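Local coordinates for acetyl-CoA acetyltransferase (Bacillus anthracis, PDB 3SS6), which probably catalyses the reversible condensation of two acetyl-CoA molecules to acetoacetyl-CoA and free coenzyme A, at residues A[6-12]-A[257-263]; A[49-53]-A[110-114]; A[66-70]-A[82-86]; A[98-103]-A[277-282]; A[372-377]-A[389-393]. One frame throughout, in Å; residues are numbered along the deposited sequence.

Contact 1 (A[6-12]-A[257-263]); sequences NVVITAA and VLVLMSE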
# COMPACT_ATOMS: atom_id res chain seq x y z
N ASN A 6 30.86 -15.02 37.93
CA ASN A 6 30.08 -13.85 38.31
C ASN A 6 30.04 -12.89 37.14
O ASN A 6 31.03 -12.75 36.42
CB ASN A 6 30.69 -13.13 39.51
CG ASN A 6 30.65 -13.96 40.79
OD1 ASN A 6 29.94 -14.96 40.87
ND2 ASN A 6 31.40 -13.51 41.81
N VAL A 7 28.91 -12.21 36.97
CA VAL A 7 28.73 -11.26 35.87
C VAL A 7 28.78 -9.82 36.39
O VAL A 7 28.03 -9.45 37.29
CB VAL A 7 27.39 -11.48 35.18
CG1 VAL A 7 27.24 -10.52 33.99
CG2 VAL A 7 27.27 -12.94 34.73
N VAL A 8 29.68 -9.02 35.83
CA VAL A 8 29.77 -7.61 36.21
C VAL A 8 29.51 -6.73 35.00
O VAL A 8 29.58 -7.17 33.85
CB VAL A 8 31.14 -7.26 36.86
CG1 VAL A 8 31.34 -8.09 38.13
CG2 VAL A 8 32.27 -7.47 35.89
N ILE A 9 29.19 -5.47 35.28
CA ILE A 9 28.79 -4.51 34.26
C ILE A 9 29.79 -3.38 34.32
O ILE A 9 29.96 -2.75 35.36
CB ILE A 9 27.39 -3.96 34.58
CG1 ILE A 9 26.34 -5.07 34.46
CG2 ILE A 9 27.03 -2.80 33.64
CD1 ILE A 9 25.04 -4.77 35.20
N THR A 10 30.46 -3.10 33.20
CA THR A 10 31.53 -2.09 33.21
C THR A 10 31.16 -0.75 32.55
O THR A 10 31.91 0.24 32.70
CB THR A 10 32.81 -2.63 32.56
OG1 THR A 10 32.55 -2.98 31.19
CG2 THR A 10 33.31 -3.86 33.32
N ALA A 11 30.04 -0.71 31.84
CA ALA A 11 29.54 0.52 31.25
C ALA A 11 28.05 0.38 31.10
O ALA A 11 27.53 -0.73 30.95
CB ALA A 11 30.19 0.79 29.87
N ALA A 12 27.35 1.51 31.15
CA ALA A 12 25.90 1.52 31.03
C ALA A 12 25.49 2.87 30.49
O ALA A 12 25.58 3.88 31.19
CB ALA A 12 25.25 1.26 32.38
N VAL A 257 22.49 0.42 26.24
CA VAL A 257 23.48 -0.65 26.06
C VAL A 257 24.33 -0.77 27.32
O VAL A 257 24.72 0.24 27.91
CB VAL A 257 24.41 -0.29 24.86
CG1 VAL A 257 25.52 -1.28 24.72
CG2 VAL A 257 23.60 -0.23 23.55
N LEU A 258 24.60 -2.00 27.75
CA LEU A 258 25.55 -2.26 28.83
C LEU A 258 26.72 -3.06 28.27
O LEU A 258 26.55 -3.83 27.33
CB LEU A 258 24.90 -3.08 29.95
CG LEU A 258 23.90 -2.44 30.91
CD1 LEU A 258 22.69 -1.89 30.15
CD2 LEU A 258 23.49 -3.52 31.90
N VAL A 259 27.90 -2.90 28.87
CA VAL A 259 28.99 -3.83 28.60
C VAL A 259 29.09 -4.75 29.81
O VAL A 259 29.20 -4.28 30.95
CB VAL A 259 30.34 -3.10 28.38
CG1 VAL A 259 31.47 -4.13 28.21
CG2 VAL A 259 30.26 -2.16 27.17
N LEU A 260 29.01 -6.05 29.57
CA LEU A 260 29.08 -7.04 30.63
C LEU A 260 30.27 -7.95 30.40
O LEU A 260 30.63 -8.23 29.26
CB LEU A 260 27.80 -7.89 30.66
CG LEU A 260 26.49 -7.13 30.86
CD1 LEU A 260 25.80 -6.79 29.51
CD2 LEU A 260 25.55 -7.95 31.73
N MET A 261 30.88 -8.43 31.49
CA MET A 261 31.97 -9.39 31.35
C MET A 261 32.07 -10.23 32.62
O MET A 261 31.40 -9.95 33.61
CB MET A 261 33.30 -8.68 31.04
CG MET A 261 33.79 -7.77 32.19
SD MET A 261 35.31 -6.89 31.75
CE MET A 261 34.68 -5.81 30.45
N SER A 262 32.87 -11.28 32.59
CA SER A 262 33.09 -12.05 33.81
C SER A 262 33.84 -11.19 34.80
O SER A 262 34.62 -10.31 34.42
CB SER A 262 33.86 -13.34 33.52
OG SER A 262 35.18 -13.05 33.09
N GLU A 263 33.60 -11.42 36.08
CA GLU A 263 34.33 -10.68 37.10
C GLU A 263 35.84 -10.93 36.98
O GLU A 263 36.64 -10.04 37.23
CB GLU A 263 33.82 -11.05 38.49
CG GLU A 263 34.37 -10.10 39.56
CD GLU A 263 33.63 -10.19 40.88
OE1 GLU A 263 32.77 -11.09 41.03
OE2 GLU A 263 33.90 -9.36 41.77
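Glu-263 sets CG anti to its backbone N (chi1 -169°) and stays extended from there, while Asn-6 lays CG beside its N (chi1 -66°); the two side chains therefore run alongside each other, pointing the same way. ND2 of Asn-6 donates to OE1 of Glu-263 over 2.9 Å, with the acceptor in the amide plane. This pair ends an antiparallel pairing of strands 7-19 and 252-262 in the mixed central sheet of the thiolase fold. A second bond, from Glu-263 N to Asn-6 O at 2.9 Å, doubles the link between the two residues, and Glu-263 OE2 turns to Arg-276 in a salt bridge.

Val-8 and Met-261 form a hydrogen-bonded pair, with Val-8 N 3.0 Å from Met-261 O. Farther along, Thr-10 N donates to Val-259 O and Val-259 N to Ala-11 O; the regular alternation is broken here, in a strand, 7-19, that is interrupted by a bulge or short loop. The buried Ala-11 N is left without a partner.

On the sheet face of Ile-9, Leu-258 and Leu-260, the isoleucine spans both leucines: its CD1 meets Leu-258 CD2 at 3.9 Å and its CG1 meets Leu-260 CD2 at 4.0 Å. Helices 93-107 and 352-370 pack against this face. On the reverse face Met-261, bent at chi3, crosses Thr-10 at about a right angle, its CE 3.7 Å from Thr-10 CG2. Thr-10 OG1, hydrogen-bonded to Gly-44 O, also rests 3.4 Å from Val-259 CG1.

Contact 2 (A[49-53]-A[110-114]); sequences HEVDE and SEVVV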
# COMPACT_ATOMS: atom_id res chain seq x y z
N HIS A 49 37.24 -5.76 19.17
CA HIS A 49 37.58 -7.14 18.81
C HIS A 49 37.45 -8.09 20.01
O HIS A 49 37.35 -9.31 19.83
CB HIS A 49 38.98 -7.22 18.20
CG HIS A 49 40.09 -7.07 19.19
ND1 HIS A 49 40.73 -5.87 19.42
CD2 HIS A 49 40.67 -7.97 20.02
CE1 HIS A 49 41.66 -6.04 20.34
NE2 HIS A 49 41.64 -7.31 20.72
N GLU A 50 37.42 -7.53 21.22
CA GLU A 50 37.31 -8.34 22.42
C GLU A 50 35.87 -8.68 22.76
O GLU A 50 35.59 -9.50 23.65
CB GLU A 50 37.93 -7.63 23.61
CG GLU A 50 39.41 -7.44 23.48
CD GLU A 50 39.96 -6.72 24.68
OE1 GLU A 50 40.32 -7.42 25.65
OE2 GLU A 50 40.01 -5.47 24.66
N VAL A 51 34.93 -8.03 22.06
CA VAL A 51 33.51 -8.31 22.28
C VAL A 51 33.11 -9.61 21.62
O VAL A 51 33.27 -9.79 20.41
CB VAL A 51 32.63 -7.17 21.74
CG1 VAL A 51 31.16 -7.50 21.94
CG2 VAL A 51 33.00 -5.84 22.43
N ASP A 52 32.57 -10.54 22.41
CA ASP A 52 32.20 -11.85 21.88
C ASP A 52 30.82 -11.88 21.20
O ASP A 52 30.59 -12.68 20.29
CB ASP A 52 32.30 -12.89 23.01
CG ASP A 52 33.73 -13.06 23.51
OD1 ASP A 52 34.64 -13.21 22.67
OD2 ASP A 52 33.97 -13.00 24.73
N GLU A 53 29.92 -11.01 21.64
CA GLU A 53 28.54 -11.05 21.15
C GLU A 53 27.88 -9.71 21.46
O GLU A 53 28.17 -9.09 22.48
CB GLU A 53 27.77 -12.14 21.90
CG GLU A 53 26.40 -12.47 21.36
CD GLU A 53 26.45 -13.63 20.40
OE1 GLU A 53 26.39 -14.80 20.84
OE2 GLU A 53 26.55 -13.37 19.19
N SER A 110 30.74 -16.75 26.49
CA SER A 110 31.37 -15.49 26.12
C SER A 110 32.12 -14.92 27.32
O SER A 110 31.76 -15.20 28.46
CB SER A 110 30.31 -14.45 25.72
OG SER A 110 29.55 -14.88 24.62
N GLU A 111 33.15 -14.11 27.06
CA GLU A 111 33.84 -13.42 28.13
C GLU A 111 33.37 -11.98 28.25
O GLU A 111 33.32 -11.44 29.35
CB GLU A 111 35.36 -13.45 27.92
CG GLU A 111 35.95 -14.84 28.10
CD GLU A 111 37.47 -14.84 28.10
OE1 GLU A 111 38.07 -14.02 27.38
OE2 GLU A 111 38.05 -15.66 28.84
N VAL A 112 33.03 -11.37 27.12
CA VAL A 112 32.56 -9.99 27.05
C VAL A 112 31.32 -9.94 26.15
O VAL A 112 31.36 -10.41 25.02
CB VAL A 112 33.64 -9.06 26.44
CG1 VAL A 112 33.12 -7.63 26.31
CG2 VAL A 112 34.90 -9.06 27.30
N VAL A 113 30.22 -9.39 26.65
CA VAL A 113 29.02 -9.23 25.83
C VAL A 113 28.50 -7.81 25.94
O VAL A 113 28.48 -7.24 27.04
CB VAL A 113 27.90 -10.19 26.27
CG1 VAL A 113 26.65 -10.03 25.37
CG2 VAL A 113 28.40 -11.62 26.25
N VAL A 114 28.09 -7.23 24.81
CA VAL A 114 27.44 -5.92 24.80
C VAL A 114 25.95 -6.19 24.61
O VAL A 114 25.55 -6.86 23.66
CB VAL A 114 27.98 -5.05 23.66
CG1 VAL A 114 27.23 -3.73 23.61
CG2 VAL A 114 29.48 -4.79 23.86
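Asp-52 anchors a loop-to-strand contact in the N-terminal half of the thiolase fold, where the run leading into strand 53-57 meets the start of strand 112-120, its parallel neighbour in the central sheet. With CG beside its own N (chi1 -65°), Asp-52 directs OD2 at two successive backbone amides: Glu-111 N at 2.7 Å and Val-112 N at 3.0 Å. Both reach the anti side of OD2, but from opposite faces of the carboxylate plane, so that one oxygen gathers two successive N-H groups just where strand 112-120 starts. The backbone answers in return, with Asp-52 N donating to Val-112 O over 2.9 Å. One step on, Val-114 N donates to Glu-53 O at 3.0 Å.

The carboxylate of Glu-53 leads away from strand 112-120 and is held by Thr-83, by Gln-104 and by a salt bridge to Arg-89 of the second subunit, which carries this corner of the sheet to the interface. Val-112 CB sits 3.4 Å from Glu-50 O, a close van der Waals contact. Apolar contact is confined to a few valine branches: Val-51 and Val-114 cross at about a right angle, with Val-51 CG1 3.7 Å from Val-114 CG2.

Contact 3 (A[66-70]-A[82-86]); sequences ANTAR and VTGYT. With K (potassium ion), chain F.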
# COMPACT_ATOMS: atom_id res chain seq x y z
N ALA A 66 17.72 -7.08 9.03
CA ALA A 66 17.60 -8.41 9.63
C ALA A 66 18.66 -8.69 10.67
O ALA A 66 19.80 -8.55 10.41
CB ALA A 66 17.63 -9.45 8.57
N ASN A 67 18.21 -9.14 11.82
CA ASN A 67 19.08 -9.40 12.95
C ASN A 67 19.65 -8.04 13.35
O ASN A 67 20.73 -7.70 13.03
CB ASN A 67 20.19 -10.37 12.67
CG ASN A 67 20.93 -10.75 13.93
OD1 ASN A 67 20.74 -10.14 14.91
ND2 ASN A 67 21.75 -11.77 13.86
N THR A 68 18.86 -7.27 14.06
CA THR A 68 19.27 -5.95 14.42
C THR A 68 20.61 -5.87 15.10
O THR A 68 21.37 -5.00 14.85
CB THR A 68 18.26 -5.32 15.41
OG1 THR A 68 16.94 -5.61 15.01
CG2 THR A 68 18.46 -3.81 15.57
N ALA A 69 20.86 -6.84 15.97
CA ALA A 69 22.11 -6.86 16.74
C ALA A 69 23.36 -7.03 15.86
O ALA A 69 24.32 -6.27 15.98
CB ALA A 69 22.04 -7.97 17.78
N ARG A 70 23.34 -8.03 14.98
CA ARG A 70 24.48 -8.26 14.11
C ARG A 70 24.65 -7.10 13.16
O ARG A 70 25.77 -6.65 12.90
CB ARG A 70 24.30 -9.57 13.33
CG ARG A 70 25.29 -9.75 12.17
CD ARG A 70 26.75 -9.82 12.63
NE ARG A 70 27.58 -10.30 11.53
CZ ARG A 70 28.88 -10.57 11.61
NH1 ARG A 70 29.52 -10.41 12.76
NH2 ARG A 70 29.54 -11.01 10.54
N VAL A 82 32.64 -10.18 15.62
CA VAL A 82 31.68 -9.81 16.65
C VAL A 82 30.28 -10.16 16.18
O VAL A 82 29.67 -9.42 15.40
CB VAL A 82 31.76 -8.32 17.00
CG1 VAL A 82 30.74 -7.96 18.07
CG2 VAL A 82 33.17 -7.96 17.47
N THR A 83 29.78 -11.30 16.64
CA THR A 83 28.48 -11.78 16.21
C THR A 83 27.37 -11.13 17.03
O THR A 83 27.65 -10.39 17.96
CB THR A 83 28.41 -13.32 16.32
OG1 THR A 83 28.70 -13.72 17.67
CG2 THR A 83 29.45 -13.96 15.40
N GLY A 84 26.12 -11.43 16.71
CA GLY A 84 25.04 -10.86 17.49
C GLY A 84 23.75 -11.60 17.21
O GLY A 84 23.63 -12.32 16.22
N TYR A 85 22.79 -11.42 18.11
CA TYR A 85 21.43 -11.92 17.89
C TYR A 85 20.44 -11.05 18.61
O TYR A 85 20.81 -10.27 19.50
CB TYR A 85 21.25 -13.40 18.25
CG TYR A 85 21.40 -13.84 19.70
CD1 TYR A 85 20.28 -14.17 20.45
CD2 TYR A 85 22.65 -13.99 20.28
CE1 TYR A 85 20.41 -14.64 21.76
CE2 TYR A 85 22.79 -14.45 21.59
CZ TYR A 85 21.66 -14.77 22.32
OH TYR A 85 21.79 -15.23 23.61
N THR A 86 19.18 -11.16 18.19
CA THR A 86 18.17 -10.20 18.58
C THR A 86 17.03 -10.92 19.28
O THR A 86 16.64 -12.04 18.89
CB THR A 86 17.70 -9.41 17.33
OG1 THR A 86 18.85 -8.87 16.66
CG2 THR A 86 16.79 -8.27 17.71
K K F . 19.26 -16.43 24.95
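Asn-67 lies over strand residues Gly-84 to Thr-86, its amide spanning Gly-84 O and Thr-86 OG1. Turned with CG away from the backbone N (chi1 -172°), it uses both ends of the amide. OD1 accepts from Thr-86 OG1 at 2.9 Å, and ND2 donates to Gly-84 O at 3.1 Å; the acceptor lies in the amide plane of Asn-67, while ND2 stands well above the carbonyl plane of Gly-84. OD1 also caps the helix that starts at Thr-68 through a weak bond from Arg-70 N, 3.3 Å long. Thr-86 OG1, which donates to OD1, in turn accepts from Ala-69 N at 2.9 Å, which ties the N-cap residue, the first helical turn and the strand into one network.

These segments belong to the beta-alpha-beta unit of strand 53-57, helix 68-75 and strand 83-88 in the thiolase fold. The helix start comes close to the strand at Gly-84, whose CA is 4.3 Å from Arg-70 CA, and Ala-69 CB is pressed to 3.1 Å from Tyr-85 O. Arg-70, bent at chi2, brings NH1 to 2.8 Å from Val-82 O, the oxygen lying near the guanidinium plane, while NE reaches Gly-383 O of the second subunit. Tyr-85 leads away from the helix: its OH is 3.1 Å from a potassium ion, which meets the ring edge in plane and is also bound by Ser-100 and by Tyr-85 and Ser-100 of the second subunit.

Contact 4 (A[98-103]-A[277-282]); sequences IMSAAM and IVGYSV. With K (potassium ion), chain F.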
# COMPACT_ATOMS: atom_id res chain seq x y z
N ILE A 98 19.99 -8.46 28.41
CA ILE A 98 20.99 -8.41 29.47
C ILE A 98 21.08 -9.76 30.19
O ILE A 98 22.17 -10.21 30.53
CB ILE A 98 20.67 -7.29 30.47
CG1 ILE A 98 20.83 -5.94 29.77
CG2 ILE A 98 21.55 -7.41 31.73
CD1 ILE A 98 20.16 -4.78 30.51
N MET A 99 19.93 -10.39 30.43
CA MET A 99 19.91 -11.70 31.09
C MET A 99 20.59 -12.78 30.24
O MET A 99 21.33 -13.61 30.77
CB MET A 99 18.47 -12.11 31.44
CG MET A 99 17.87 -11.17 32.48
SD MET A 99 16.07 -11.09 32.38
CE MET A 99 15.64 -12.83 32.54
N SER A 100 20.33 -12.74 28.94
CA SER A 100 20.93 -13.69 28.02
C SER A 100 22.44 -13.49 27.94
O SER A 100 23.20 -14.46 27.86
CB SER A 100 20.27 -13.58 26.65
OG SER A 100 18.94 -14.08 26.69
N ALA A 101 22.87 -12.23 27.99
CA ALA A 101 24.31 -11.94 28.05
C ALA A 101 24.90 -12.52 29.33
O ALA A 101 25.98 -13.14 29.32
CB ALA A 101 24.55 -10.42 28.00
N ALA A 102 24.19 -12.33 30.44
CA ALA A 102 24.68 -12.86 31.71
C ALA A 102 24.80 -14.39 31.64
O ALA A 102 25.78 -14.96 32.13
CB ALA A 102 23.77 -12.44 32.85
N MET A 103 23.83 -15.04 31.02
CA MET A 103 23.89 -16.50 30.89
C MET A 103 25.13 -16.93 30.13
O MET A 103 25.82 -17.85 30.55
CB MET A 103 22.64 -17.06 30.20
CG MET A 103 21.36 -16.86 31.00
SD MET A 103 19.99 -17.91 30.45
CE MET A 103 19.65 -17.25 28.82
N ILE A 277 25.58 -8.40 38.57
CA ILE A 277 24.25 -8.99 38.52
C ILE A 277 24.19 -10.11 39.55
O ILE A 277 25.04 -11.01 39.55
CB ILE A 277 23.93 -9.52 37.11
CG1 ILE A 277 23.77 -8.35 36.14
CG2 ILE A 277 22.63 -10.33 37.14
CD1 ILE A 277 23.70 -8.74 34.66
N VAL A 278 23.22 -10.06 40.46
CA VAL A 278 23.09 -11.14 41.43
C VAL A 278 21.96 -12.13 41.15
O VAL A 278 21.94 -13.21 41.73
CB VAL A 278 23.00 -10.63 42.89
CG1 VAL A 278 24.28 -9.89 43.28
CG2 VAL A 278 21.79 -9.75 43.08
N GLY A 279 21.03 -11.77 40.27
CA GLY A 279 19.94 -12.67 39.91
C GLY A 279 18.96 -12.07 38.93
O GLY A 279 19.00 -10.88 38.66
N TYR A 280 18.09 -12.91 38.38
CA TYR A 280 17.03 -12.45 37.49
C TYR A 280 15.93 -13.48 37.49
O TYR A 280 16.17 -14.66 37.79
CB TYR A 280 17.55 -12.20 36.06
CG TYR A 280 18.51 -13.26 35.56
CD1 TYR A 280 18.04 -14.43 34.98
CD2 TYR A 280 19.88 -13.10 35.70
CE1 TYR A 280 18.92 -15.40 34.54
CE2 TYR A 280 20.77 -14.06 35.26
CZ TYR A 280 20.28 -15.22 34.68
OH TYR A 280 21.14 -16.20 34.24
N SER A 281 14.71 -13.05 37.15
CA SER A 281 13.57 -13.95 37.20
C SER A 281 12.50 -13.57 36.18
O SER A 281 12.40 -12.42 35.76
CB SER A 281 12.97 -13.94 38.60
OG SER A 281 12.64 -12.61 38.96
N VAL A 282 11.71 -14.56 35.79
CA VAL A 282 10.65 -14.39 34.79
C VAL A 282 9.39 -15.11 35.28
O VAL A 282 9.46 -16.26 35.72
CB VAL A 282 11.07 -15.01 33.43
CG1 VAL A 282 9.95 -14.91 32.42
CG2 VAL A 282 12.33 -14.32 32.90
K K F . 19.26 -16.43 24.95
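Helix 98-103 and strand 277-282 run 9.9 Å apart at their closest, their N-to-C directions 124° from each other, with Met-99 and Tyr-280 at the crossing. Tyr-280 holds CG between its backbone N and carbonyl carbon (chi1 42°), which sends the ring toward the helix. Met-99 CB sits over one ring face, offset toward the rim, and its CG is 3.7 Å from Tyr-280 CB. Its sulfur makes an oblique Met-aromatic contact, SD standing 5.3 Å from the ring centroid. The chain then bends at chi3 and puts CE 3.6 Å from Val-282 CG2.

At the phenol end, Met-103 CG comes to 3.3 Å from Tyr-280 OH, a hydroxyl hydrogen-bonded to Gln-106. Nearer the start of the strand segment, Ile-277 CD1 fits between two helix residues, 3.9 Å from Ile-98 CG2 and 4.1 Å from Ala-102 CB.

Ser-100 points away from the strand, its OG 2.9 Å from the potassium ion, to which Tyr-85 and the matching residues of the second subunit also bind. The contact joins helix 93-107 of the N-terminal family region to strand 275-284 of the C-terminal one, beside the subunit interface, and a buried helix packed on a central sheet in this way belongs to the layered alpha-beta architecture of the thiolases.

Contact 5 (A[372-377]-A[389-393]); sequences LEKGIA and LFIEA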
# COMPACT_ATOMS: atom_id res chain seq x y z
N LEU A 372 24.36 3.97 47.20
CA LEU A 372 23.60 2.82 47.68
C LEU A 372 23.97 1.55 46.89
O LEU A 372 24.58 1.64 45.83
CB LEU A 372 22.10 3.09 47.53
CG LEU A 372 21.59 4.32 48.30
CD1 LEU A 372 20.18 4.68 47.86
CD2 LEU A 372 21.66 4.06 49.80
N GLU A 373 23.59 0.39 47.42
CA GLU A 373 24.04 -0.89 46.85
C GLU A 373 23.00 -1.67 46.05
O GLU A 373 23.23 -2.00 44.88
CB GLU A 373 24.58 -1.80 47.96
CG GLU A 373 25.10 -3.13 47.45
CD GLU A 373 25.67 -4.01 48.55
OE1 GLU A 373 25.03 -4.16 49.61
OE2 GLU A 373 26.78 -4.54 48.35
N LYS A 374 21.88 -1.99 46.68
CA LYS A 374 20.96 -2.99 46.12
C LYS A 374 19.84 -2.42 45.26
O LYS A 374 19.09 -1.55 45.71
CB LYS A 374 20.38 -3.86 47.24
CG LYS A 374 21.42 -4.70 47.98
CD LYS A 374 20.76 -5.66 48.94
CE LYS A 374 21.79 -6.57 49.62
NZ LYS A 374 22.71 -5.80 50.50
N GLY A 375 19.72 -2.92 44.04
CA GLY A 375 18.73 -2.44 43.09
C GLY A 375 17.89 -3.55 42.50
O GLY A 375 18.37 -4.66 42.28
N ILE A 376 16.62 -3.24 42.25
CA ILE A 376 15.74 -4.15 41.50
C ILE A 376 15.18 -3.38 40.32
O ILE A 376 14.64 -2.29 40.50
CB ILE A 376 14.57 -4.63 42.36
CG1 ILE A 376 15.07 -5.38 43.59
CG2 ILE A 376 13.64 -5.51 41.54
CD1 ILE A 376 13.95 -5.77 44.58
N ALA A 377 15.29 -3.95 39.12
CA ALA A 377 14.64 -3.38 37.95
C ALA A 377 13.65 -4.41 37.43
O ALA A 377 13.98 -5.58 37.27
CB ALA A 377 15.66 -3.02 36.88
N LEU A 389 15.31 -8.00 37.46
CA LEU A 389 16.76 -8.08 37.45
C LEU A 389 17.27 -7.51 38.77
O LEU A 389 16.83 -6.45 39.21
CB LEU A 389 17.31 -7.26 36.27
CG LEU A 389 18.82 -7.27 36.09
CD1 LEU A 389 19.33 -8.67 35.83
CD2 LEU A 389 19.20 -6.33 34.94
N PHE A 390 18.19 -8.24 39.41
CA PHE A 390 18.67 -7.89 40.75
C PHE A 390 20.15 -7.57 40.65
O PHE A 390 20.93 -8.39 40.18
CB PHE A 390 18.42 -9.05 41.71
CG PHE A 390 16.97 -9.39 41.86
CD1 PHE A 390 16.25 -8.93 42.96
CD2 PHE A 390 16.31 -10.11 40.87
CE1 PHE A 390 14.89 -9.22 43.08
CE2 PHE A 390 14.96 -10.40 40.98
CZ PHE A 390 14.24 -9.97 42.09
N ILE A 391 20.52 -6.36 41.06
CA ILE A 391 21.90 -5.91 40.91
C ILE A 391 22.46 -5.30 42.19
O ILE A 391 21.71 -4.89 43.08
CB ILE A 391 22.05 -4.88 39.78
CG1 ILE A 391 21.30 -3.60 40.11
CG2 ILE A 391 21.58 -5.45 38.44
CD1 ILE A 391 21.64 -2.45 39.18
N GLU A 392 23.78 -5.28 42.29
CA GLU A 392 24.45 -4.58 43.39
C GLU A 392 25.47 -3.63 42.79
O GLU A 392 26.35 -4.05 42.04
CB GLU A 392 25.14 -5.57 44.35
CG GLU A 392 24.15 -6.43 45.11
CD GLU A 392 24.80 -7.49 45.99
OE1 GLU A 392 26.01 -7.76 45.84
OE2 GLU A 392 24.08 -8.05 46.84
N ALA A 393 25.35 -2.35 43.11
CA ALA A 393 26.35 -1.38 42.69
C ALA A 393 27.65 -1.66 43.44
O ALA A 393 27.64 -2.03 44.62
CB ALA A 393 25.87 0.04 42.96
O HOH W 1 28.44 -4.05 46.27
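Glu-373 and Ala-393 begin the open end of a beta hairpin, strands 374-381 and 385-393, in the C-terminal half of the thiolase fold. Backbone bonds tie it together: Ala-393 N donates to Glu-373 O over 2.8 Å. Gly-375 and Ile-391 exchange two bonds, Gly-375 N reaching Ile-391 O at 3.0 Å, and Ala-377 and Leu-389 exchange two more.

Apolar contact centres on Ile-376 and Phe-390, a non-hydrogen-bonded pair whose side chains lie together and point the same way. Ile-376, with CG1 beside its backbone N (chi1 -60°), brings that atom to 3.8 Å from Phe-390 CD1, while its CG2 branch stands over one ring face. On the reverse face Leu-389, Ile-391 and Ala-377 meet helix 352-370.

Charged groups gather at the partly exposed end. Lys-374 NZ forms a salt bridge with Glu-373 OE1 at 3.0 Å, approaching from above the carboxylate plane, and remains 4.5 Å from Glu-392 OE2, beyond a salt bridge. Glu-373 and Glu-392 run side by side with carboxylate planes 21° apart, and OE2 of the first is 4.2 Å from OE1 of the second; the nearby lysine probably offsets this like-charge proximity. A water molecule donates to both Glu-373 OE2 and Ala-393 O, each at 2.7 Å.

In the fold
All five contacts reach one mixed sheet. Contacts 1 and 2, with centres 10 Å apart, join through neighbouring strands, Leu-260 N lying 2.8 Å from Val-113 O. Contact 1 meets contact 4 where Val-7 O lies 3.0 Å from Ile-277 N, and contact 4 meets contact 5 at a classic beta bulge, Val-278 and Gly-279 both facing Phe-390. Along the chain contact 3 nests inside the loop closed by contact 2, linked by Glu-53 OE2 and Thr-83 OG1 at 2.7 Å. Contacts 3 and 4, about 19 Å apart between centres, share the interface potassium ion. Helix 93-107 follows shortly after Cys-91, found as S-hydroxycysteine, consistent with the reactive cysteine that thiolases carry there.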